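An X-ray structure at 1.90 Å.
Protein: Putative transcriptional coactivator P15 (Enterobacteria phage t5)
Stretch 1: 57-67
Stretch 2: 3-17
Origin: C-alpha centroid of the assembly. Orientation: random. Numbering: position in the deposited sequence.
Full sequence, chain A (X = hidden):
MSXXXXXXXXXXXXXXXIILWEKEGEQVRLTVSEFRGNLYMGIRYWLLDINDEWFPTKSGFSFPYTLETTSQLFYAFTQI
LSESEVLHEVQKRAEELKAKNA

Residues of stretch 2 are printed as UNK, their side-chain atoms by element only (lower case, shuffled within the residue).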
ATOM      1  N   THR A  57      -6.198  16.262   2.024  1.00 27.77           N
ATOM      2  CA  THR A  57      -7.611  16.017   2.316  1.00 25.98           C
ATOM      3  C   THR A  57      -7.790  14.919   3.303  1.00 23.80           C
ATOM      4  O   THR A  57      -6.856  14.173   3.660  1.00 23.61           O
ATOM      5  CB  THR A  57      -8.419  15.707   1.037  1.00 25.91           C
ATOM      6  OG1 THR A  57      -8.255  14.321   0.669  1.00 27.29           O
ATOM      7  CG2 THR A  57      -8.007  16.617  -0.136  1.00 27.10           C
ATOM      8  N   LYS A  58      -9.032  14.741   3.721  1.00 25.67           N
ATOM      9  CA  LYS A  58      -9.367  13.620   4.623  1.00 27.14           C
ATOM     10  C   LYS A  58      -9.719  12.334   3.861  1.00 24.66           C
ATOM     11  O   LYS A  58     -10.268  11.381   4.432  1.00 27.80           O
ATOM     12  CB  LYS A  58     -10.596  14.054   5.487  1.00 29.18           C
ATOM     13  CG  LYS A  58     -10.232  15.166   6.457  1.00 32.76           C
ATOM     14  CD  LYS A  58     -11.350  15.532   7.465  1.00 37.75           C
ATOM     15  CE  LYS A  58     -12.416  16.460   6.848  1.00 43.17           C
ATOM     16  NZ  LYS A  58     -12.127  17.939   6.873  1.00 42.14           N
ATOM     17  N   SER A  59      -9.515  12.322   2.555  1.00 23.06           N
ATOM     18  CA  SER A  59      -9.903  11.156   1.733  1.00 24.28           C
ATOM     19  C   SER A  59      -8.747  10.180   1.597  1.00 23.97           C
ATOM     20  O   SER A  59      -7.534  10.590   1.481  1.00 24.34           O
ATOM     21  CB  SER A  59     -10.395  11.611   0.347  1.00 27.88           C
ATOM     22  OG  SER A  59     -11.585  12.351   0.600  1.00 28.53           O
ATOM     23  N   GLY A  60      -9.099   8.915   1.689  1.00 24.29           N
ATOM     24  CA  GLY A  60      -8.134   7.804   1.523  1.00 22.44           C
ATOM     25  C   GLY A  60      -8.577   6.613   2.343  1.00 22.31           C
ATOM     26  O   GLY A  60      -9.723   6.545   2.815  1.00 26.01           O
ATOM     27  N   PHE A  61      -7.653   5.690   2.581  1.00 23.90           N
ATOM     28  CA  PHE A  61      -7.978   4.491   3.373  1.00 22.91           C
ATOM     29  C   PHE A  61      -6.701   4.037   4.096  1.00 22.90           C
ATOM     30  O   PHE A  61      -5.634   4.326   3.684  1.00 20.61           O
ATOM     31  CB  PHE A  61      -8.529   3.346   2.474  1.00 25.86           C
ATOM     32  CG  PHE A  61      -7.487   2.647   1.723  1.00 27.26           C
ATOM     33  CD1 PHE A  61      -6.918   3.239   0.611  1.00 32.00           C
ATOM     34  CD2 PHE A  61      -6.929   1.480   2.208  1.00 30.58           C
ATOM     35  CE1 PHE A  61      -5.875   2.627  -0.050  1.00 33.61           C
ATOM     36  CE2 PHE A  61      -5.897   0.862   1.556  1.00 29.17           C
ATOM     37  CZ  PHE A  61      -5.365   1.433   0.436  1.00 29.82           C
ATOM     38  N   SER A  62      -6.829   3.310   5.181  1.00 22.04           N
ATOM     39  CA  SER A  62      -5.688   2.867   5.876  1.00 22.57           C
ATOM     40  C   SER A  62      -5.990   1.591   6.615  1.00 25.76           C
ATOM     41  O   SER A  62      -7.182   1.174   6.764  1.00 24.49           O
ATOM     42  CB  SER A  62      -5.197   3.983   6.796  1.00 23.02           C
ATOM     43  OG  SER A  62      -6.107   4.303   7.826  1.00 21.72           O
ATOM     44  N   PHE A  63      -4.926   0.931   7.041  1.00 23.60           N
ATOM     45  CA  PHE A  63      -5.096  -0.256   7.839  1.00 25.45           C
ATOM     46  C   PHE A  63      -3.933  -0.366   8.824  1.00 24.19           C
ATOM     47  O   PHE A  63      -2.983   0.388   8.744  1.00 24.26           O
ATOM     48  CB  PHE A  63      -5.304  -1.496   6.951  1.00 26.16           C
ATOM     49  CG  PHE A  63      -4.096  -1.910   6.184  1.00 25.94           C
ATOM     50  CD1 PHE A  63      -3.724  -1.217   5.057  1.00 30.10           C
ATOM     51  CD2 PHE A  63      -3.382  -3.035   6.532  1.00 32.81           C
ATOM     52  CE1 PHE A  63      -2.630  -1.580   4.276  1.00 32.37           C
ATOM     53  CE2 PHE A  63      -2.281  -3.421   5.773  1.00 35.44           C
ATOM     54  CZ  PHE A  63      -1.890  -2.670   4.649  1.00 32.89           C
ATOM     55  N   PRO A  64      -3.984  -1.307   9.770  1.00 25.01           N
ATOM     56  CA  PRO A  64      -2.953  -1.180  10.796  1.00 26.03           C
ATOM     57  C   PRO A  64      -1.487  -1.294  10.360  1.00 24.14           C
ATOM     58  O   PRO A  64      -1.113  -2.039   9.449  1.00 24.29           O
ATOM     59  CB  PRO A  64      -3.284  -2.309  11.799  1.00 27.09           C
ATOM     60  CG  PRO A  64      -4.663  -2.710  11.502  1.00 25.35           C
ATOM     61  CD  PRO A  64      -4.991  -2.303  10.099  1.00 26.52           C
ATOM     62  N   TYR A  65      -0.665  -0.489  11.012  1.00 23.68           N
ATOM     63  CA  TYR A  65       0.759  -0.450  10.798  1.00 26.18           C
ATOM     64  C   TYR A  65       1.422  -1.111  11.977  1.00 27.25           C
ATOM     65  O   TYR A  65       1.686  -0.423  12.968  1.00 26.65           O
ATOM     66  CB  TYR A  65       1.219   1.013  10.726  1.00 26.18           C
ATOM     67  CG  TYR A  65       2.694   1.283  10.374  1.00 26.22           C
ATOM     68  CD1 TYR A  65       3.247   0.899   9.147  1.00 28.71           C
ATOM     69  CD2 TYR A  65       3.503   2.026  11.225  1.00 28.66           C
ATOM     70  CE1 TYR A  65       4.568   1.225   8.813  1.00 25.96           C
ATOM     71  CE2 TYR A  65       4.793   2.383  10.888  1.00 28.19           C
ATOM     72  CZ  TYR A  65       5.340   1.948   9.710  1.00 28.26           C
ATOM     73  OH  TYR A  65       6.634   2.323   9.413  1.00 27.52           O
ATOM     74  N   THR A  66       1.711  -2.400  11.859  1.00 29.41           N
ATOM     75  CA  THR A  66       2.300  -3.162  12.919  1.00 26.66           C
ATOM     76  C   THR A  66       3.440  -3.962  12.289  1.00 30.58           C
ATOM     77  O   THR A  66       3.580  -3.982  11.048  1.00 25.75           O
ATOM     78  CB  THR A  66       1.267  -4.110  13.560  1.00 27.84           C
ATOM     79  OG1 THR A  66       0.755  -5.004  12.565  1.00 30.01           O
ATOM     80  CG2 THR A  66       0.121  -3.328  14.163  1.00 32.63           C
ATOM     81  N   LEU A  67       4.249  -4.627  13.124  1.00 27.74           N
ATOM     82  CA  LEU A  67       5.253  -5.586  12.593  1.00 31.74           C
ATOM     83  C   LEU A  67       4.592  -6.654  11.746  1.00 28.89           C
ATOM     84  O   LEU A  67       5.108  -7.020  10.692  1.00 30.48           O
ATOM     85  CB  LEU A  67       6.120  -6.253  13.682  1.00 31.28           C
ATOM     86  CG  LEU A  67       6.984  -5.303  14.518  1.00 39.62           C
ATOM     87  CD1 LEU A  67       7.729  -6.085  15.617  1.00 41.86           C
ATOM     88  CD2 LEU A  67       7.906  -4.400  13.702  1.00 41.42           C
ATOM     89  N   UNK A   3      -7.212  -2.420  16.050  1.00 42.85           N
ATOM     90  CA  UNK A   3      -6.970  -3.281  14.809  1.00 45.43           C
ATOM     91  C   UNK A   3      -8.165  -3.222  13.848  1.00 44.88           C
ATOM     92  O   UNK A   3      -9.148  -3.968  14.021  1.00 41.51           O
ATOM     93  c   UNK A   3      -5.366  -5.243  15.629  1.00 46.11           C
ATOM     94  c   UNK A   3      -4.309  -5.336  14.511  1.00 45.50           C
ATOM     95  o   UNK A   3      -4.613  -5.656  13.335  1.00 38.99           O
ATOM     96  c   UNK A   3      -6.736  -4.782  15.157  1.00 46.78           C
ATOM     97  o   UNK A   3      -3.151  -5.065  14.836  1.00 45.79           O
ATOM     98  N   UNK A   4      -8.087  -2.365  12.830  1.00 38.18           N
ATOM     99  CA  UNK A   4      -9.255  -2.050  11.978  1.00 37.65           C
ATOM    100  C   UNK A   4      -8.855  -1.365  10.653  1.00 32.10           C
ATOM    101  O   UNK A   4      -7.785  -0.817  10.606  1.00 33.14           O
ATOM    102  c   UNK A   4      -9.665   0.342  12.682  1.00 48.13           C
ATOM    103  n   UNK A   4     -10.614   2.423  13.446  1.00 51.06           N
ATOM    104  c   UNK A   4     -10.152  -1.087  12.748  1.00 42.68           C
ATOM    105  c   UNK A   4     -10.151   1.224  13.800  1.00 54.58           C
ATOM    106  o   UNK A   4     -10.070   0.858  14.972  1.00 53.00           O
ATOM    107  N   UNK A   5      -9.739  -1.349   9.643  1.00 33.38           N
ATOM    108  CA  UNK A   5      -9.544  -0.553   8.403  1.00 36.02           C
ATOM    109  C   UNK A   5     -10.353   0.768   8.460  1.00 35.07           C
ATOM    110  O   UNK A   5     -11.501   0.817   8.945  1.00 31.51           O
ATOM    111  c   UNK A   5      -8.900  -2.495   6.886  1.00 30.48           C
ATOM    112  c   UNK A   5      -9.946  -0.431   5.854  1.00 33.75           C
ATOM    113  c   UNK A   5      -9.890  -1.346   7.106  1.00 36.59           C
ATOM    114  N   UNK A   6      -9.711   1.850   8.037  1.00 32.94           N
ATOM    115  CA  UNK A   6     -10.360   3.151   7.986  1.00 31.39           C
ATOM    116  C   UNK A   6     -10.654   3.528   6.565  1.00 29.10           C
ATOM    117  O   UNK A   6      -9.776   3.354   5.702  1.00 26.86           O
ATOM    118  c   UNK A   6      -8.989   3.769   9.984  1.00 33.77           C
ATOM    119  o   UNK A   6      -9.759   3.640  10.891  1.00 35.33           O
ATOM    120  c   UNK A   6      -9.485   4.204   8.648  1.00 31.54           C
ATOM    121  n   UNK A   6      -7.690   3.486  10.091  1.00 30.66           N
ATOM    122  N   UNK A   7     -11.881   4.066   6.339  1.00 28.83           N
ATOM    123  CA  UNK A   7     -12.399   4.346   4.985  1.00 28.65           C
ATOM    124  C   UNK A   7     -12.239   5.813   4.635  1.00 25.39           C
ATOM    125  O   UNK A   7     -12.586   6.257   3.524  1.00 26.69           O
ATOM    126  n   UNK A   7     -15.885   1.734   3.711  1.00 50.34           N
ATOM    127  c   UNK A   7     -13.819   3.766   4.800  1.00 33.20           C
ATOM    128  c   UNK A   7     -13.819   2.223   4.897  1.00 38.00           C
ATOM    129  o   UNK A   7     -15.747   1.090   5.831  1.00 47.61           O
ATOM    130  c   UNK A   7     -15.240   1.613   4.845  1.00 42.06           C
ATOM    131  N   UNK A   8     -11.628   6.541   5.579  1.00 25.78           N
ATOM    132  CA  UNK A   8     -11.237   7.921   5.435  1.00 24.98           C
ATOM    133  C   UNK A   8     -10.206   8.282   6.540  1.00 22.02           C
ATOM    134  O   UNK A   8      -9.826   7.443   7.389  1.00 24.36           O
ATOM    135  o   UNK A   8     -12.518   9.132   7.790  1.00 27.84           O
ATOM    136  n   UNK A   8     -14.463   8.657   6.800  1.00 35.11           N
ATOM    137  c   UNK A   8     -13.142   8.862   6.792  1.00 30.18           C
ATOM    138  c   UNK A   8     -12.443   8.838   5.450  1.00 26.34           C
ATOM    139  N   UNK A   9      -9.697   9.508   6.442  1.00 21.48           N
ATOM    140  CA  UNK A   9      -8.725   9.987   7.386  1.00 21.96           C
ATOM    141  C   UNK A   9      -9.243  10.973   8.435  1.00 24.33           C
ATOM    142  O   UNK A   9      -8.444  11.665   9.076  1.00 20.83           O
ATOM    143  c   UNK A   9      -5.669   7.951   4.546  1.00 22.25           C
ATOM    144  c   UNK A   9      -5.415   9.332   6.957  1.00 23.00           C
ATOM    145  c   UNK A   9      -7.563  10.610   6.634  1.00 23.69           C
ATOM    146  c   UNK A   9      -4.574   7.729   5.329  1.00 21.64           C
ATOM    147  c   UNK A   9      -4.441   8.413   6.543  1.00 22.13           C
ATOM    148  o   UNK A   9      -3.515   6.825   5.063  1.00 22.81           O
ATOM    149  c   UNK A   9      -6.631   8.880   4.933  1.00 23.66           C
ATOM    150  c   UNK A   9      -6.526   9.574   6.182  1.00 23.38           C
ATOM    151  N   UNK A  10     -10.563  11.011   8.636  1.00 25.08           N
ATOM    152  CA  UNK A  10     -11.130  11.778   9.762  1.00 28.41           C
ATOM    153  C   UNK A  10     -10.522  11.387  11.104  1.00 26.66           C
ATOM    154  O   UNK A  10     -10.512  10.217  11.492  1.00 27.08           O
ATOM    155  o   UNK A  10     -15.392  12.392   9.596  1.00 49.10           O
ATOM    156  c   UNK A  10     -12.663  11.654   9.784  1.00 31.93           C
ATOM    157  c   UNK A  10     -14.738  12.510   8.527  1.00 48.74           C
ATOM    158  o   UNK A  10     -15.218  12.867   7.426  1.00 44.79           O
ATOM    159  c   UNK A  10     -13.257  12.200   8.500  1.00 39.75           C
ATOM    160  N   UNK A  11     -10.004  12.380  11.815  1.00 30.05           N
ATOM    161  CA  UNK A  11      -9.383  12.158  13.121  1.00 32.88           C
ATOM    162  C   UNK A  11      -7.914  11.688  13.078  1.00 34.86           C
ATOM    163  O   UNK A  11      -7.307  11.491  14.118  1.00 36.66           O
ATOM    164  N   UNK A  12      -7.343  11.508  11.886  1.00 30.77           N
ATOM    165  CA  UNK A  12      -5.966  11.018  11.767  1.00 27.52           C
ATOM    166  C   UNK A  12      -5.050  12.174  11.688  1.00 27.68           C
ATOM    167  O   UNK A  12      -5.346  13.175  11.021  1.00 26.86           O
ATOM    168  c   UNK A  12      -6.364   8.826  10.496  1.00 23.67           C
ATOM    169  c   UNK A  12      -6.369   6.640  10.485  1.00 24.67           C
ATOM    170  c   UNK A  12      -5.774  10.201  10.462  1.00 23.99           C
ATOM    171  n   UNK A  12      -5.598   7.712  10.408  1.00 23.28           N
ATOM    172  n   UNK A  12      -7.662   7.039  10.575  1.00 24.45           N
ATOM    173  c   UNK A  12      -7.693   8.388  10.600  1.00 22.08           C
ATOM    174  N   UNK A  13      -3.872  12.004  12.258  1.00 28.52           N
ATOM    175  CA  UNK A  13      -2.776  12.938  12.088  1.00 26.73           C
ATOM    176  C   UNK A  13      -1.586  12.158  11.436  1.00 23.90           C
ATOM    177  O   UNK A  13      -1.182  11.140  11.965  1.00 27.66           O
ATOM    178  c   UNK A  13      -3.431  14.544  14.007  1.00 31.85           C
ATOM    179  c   UNK A  13      -1.014  14.256  13.365  1.00 29.74           C
ATOM    180  c   UNK A  13      -2.349  13.569  13.475  1.00 28.31           C
ATOM    181  N   UNK A  14      -1.026  12.696  10.372  1.00 25.00           N
ATOM    182  CA  UNK A  14       0.117  12.094   9.694  1.00 26.76           C
ATOM    183  C   UNK A  14       1.376  12.177  10.563  1.00 32.90           C
ATOM    184  O   UNK A  14       1.721  13.227  11.153  1.00 34.49           O
ATOM    185  c   UNK A  14      -0.534  12.604   7.315  1.00 25.12           C
ATOM    186  o   UNK A  14      -1.529  11.871   7.488  1.00 27.68           O
ATOM    187  c   UNK A  14       0.456  12.826   8.409  1.00 27.11           C
ATOM    188  o   UNK A  14      -0.276  13.184   6.266  1.00 28.82           O
ATOM    189  N   UNK A  15       2.086  11.079  10.600  1.00 30.66           N
ATOM    190  CA  UNK A  15       3.444  11.014  11.143  1.00 32.47           C
ATOM    191  C   UNK A  15       4.503  10.844  10.056  1.00 32.09           C
ATOM    192  O   UNK A  15       5.612  11.345  10.224  1.00 31.50           O
ATOM    193  c   UNK A  15       2.774  10.139  13.338  1.00 46.01           C
ATOM    194  c   UNK A  15       3.535   9.877  12.105  1.00 36.57           C
ATOM    195  o   UNK A  15       2.416   9.129  13.968  1.00 52.12           O
ATOM    196  o   UNK A  15       2.491  11.347  13.679  1.00 48.07           O
ATOM    197  N   UNK A  16       4.159  10.185   8.952  1.00 27.85           N
ATOM    198  CA  UNK A  16       5.007  10.229   7.693  1.00 28.28           C
ATOM    199  C   UNK A  16       4.127  10.298   6.485  1.00 27.87           C
ATOM    200  O   UNK A  16       2.989   9.801   6.523  1.00 28.70           O
ATOM    201  c   UNK A  16       7.607   7.393   8.538  1.00 29.04           C
ATOM    202  c   UNK A  16       6.623   8.563   8.795  1.00 29.16           C
ATOM    203  c   UNK A  16       5.886   8.944   7.551  1.00 28.51           C
ATOM    204  n   UNK A  16       7.588   6.418   9.388  1.00 28.35           N
ATOM    205  o   UNK A  16       8.284   7.372   7.544  1.00 26.71           O
ATOM    206  N   UNK A  17       4.646  10.867   5.381  1.00 26.46           N
ATOM    207  CA  UNK A  17       3.890  11.006   4.143  1.00 27.67           C
ATOM    208  C   UNK A  17       4.871  11.035   2.991  1.00 29.12           C
ATOM    209  O   UNK A  17       5.717  11.945   2.990  1.00 31.86           O
ATOM    210  c   UNK A  17       3.100  12.304   4.170  1.00 24.27           C
ATOM    211  o   UNK A  17       2.315  12.455   3.010  1.00 31.70           O
TER
HETATM  212  O   HOH W   1      -1.478  -6.147  13.028  1.00 36.72           O
HETATM  213  O   HOH W   2     -12.064   8.462   1.882  1.00 26.74           O
HETATM  214  O   HOH W   3      -7.306   6.324   7.021  1.00 28.19           O

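Position 3 has three side-chain carbons, the last carrying two oxygens. One oxygen lies 3.5 Å from Pro64 CG, the other 3.8 Å from Thr66 CG2. Three carbons ending in a carboxylate make glutamate, Glu3. Water 1 joins Glu3 OE2 (2.7 Å) to Thr66 OG1 (2.6 Å).

Position 4 has three carbons, the last bearing two more atoms, one oxygen and one nitrogen. This is an amide, Gln4. Its CB points away from stretch 1, but its backbone O lies 3.2 Å from Pro64 CD.

Position 5 has three carbons, branched at CB, and no polar atom. One methyl lies 3.7 Å from Phe63 CB. It is Val5.

Position 6 has two carbons, the second carrying oxygen and nitrogen. Its nitrogen lies 2.9 Å from Ser62 OG. The short amide is Asn6, and ND2 is the donor in that hydrogen bond. Asn6 OD1 accepts from Gln4 NE2 at 3.0 Å.

Position 7 again has three carbons ending in an amide, and its CB points away from stretch 1. It is Gln7. Water 2 links its backbone to stretch 1, donating to Gln7 O at 2.8 Å and accepting from Gly60 N at 3.0 Å.

Position 8 has a two-carbon side chain with one oxygen and one nitrogen. CB sits 3.5 Å from Lys58 O. It is Asn8.

Position 9 has CB, then a ring of six carbons bearing one oxygen. Gly60 CA approaches the ring edge. This is Tyr9; Tyr9 OH lies 3.7 Å from Ser62 CB.

Position 10 has three carbons and two terminal oxygens. Its second side-chain carbon lies 4.0 Å from Lys58 CD. It is Glu10. Asn8 OD1 accepts from Glu10 N at 2.8 Å.

Position 11 has no side chain and is Gly11, inside a type II turn.

Position 12 carries a five-membered ring with two nitrogens. One ring carbon lies 3.5 Å from Ser62 OG. It is His12.

Position 13 has three carbons branched at CB: Val13. Positions 14 and 15 each have two carbons and two oxygens: Asp14 and Asp15. At position 16 three carbons end in one oxygen and one nitrogen, the nitrogen 4.2 Å from Tyr65 OH: Gln16. Position 17 has one carbon and one oxygen: Ser17. The other four do not touch stretch 1.

The contact centres on one antiparallel bridge. Asn6 N donates to Ser62 O (2.9 Å), and Ser62 N to Asn6 O (3.0 Å). The Asn6 side chain adds a third bond. A bond from Tyr9 N to Lys58 O (2.8 Å) holds the Lys58 end of the contact. Gly60 leaves room for the tyrosine: an ideal CB there would clash with Tyr9 CE1, and its backbone angles alone call for glycine.

Stretch 2, residues 3-17: EQVNQNYEGHVDDQS
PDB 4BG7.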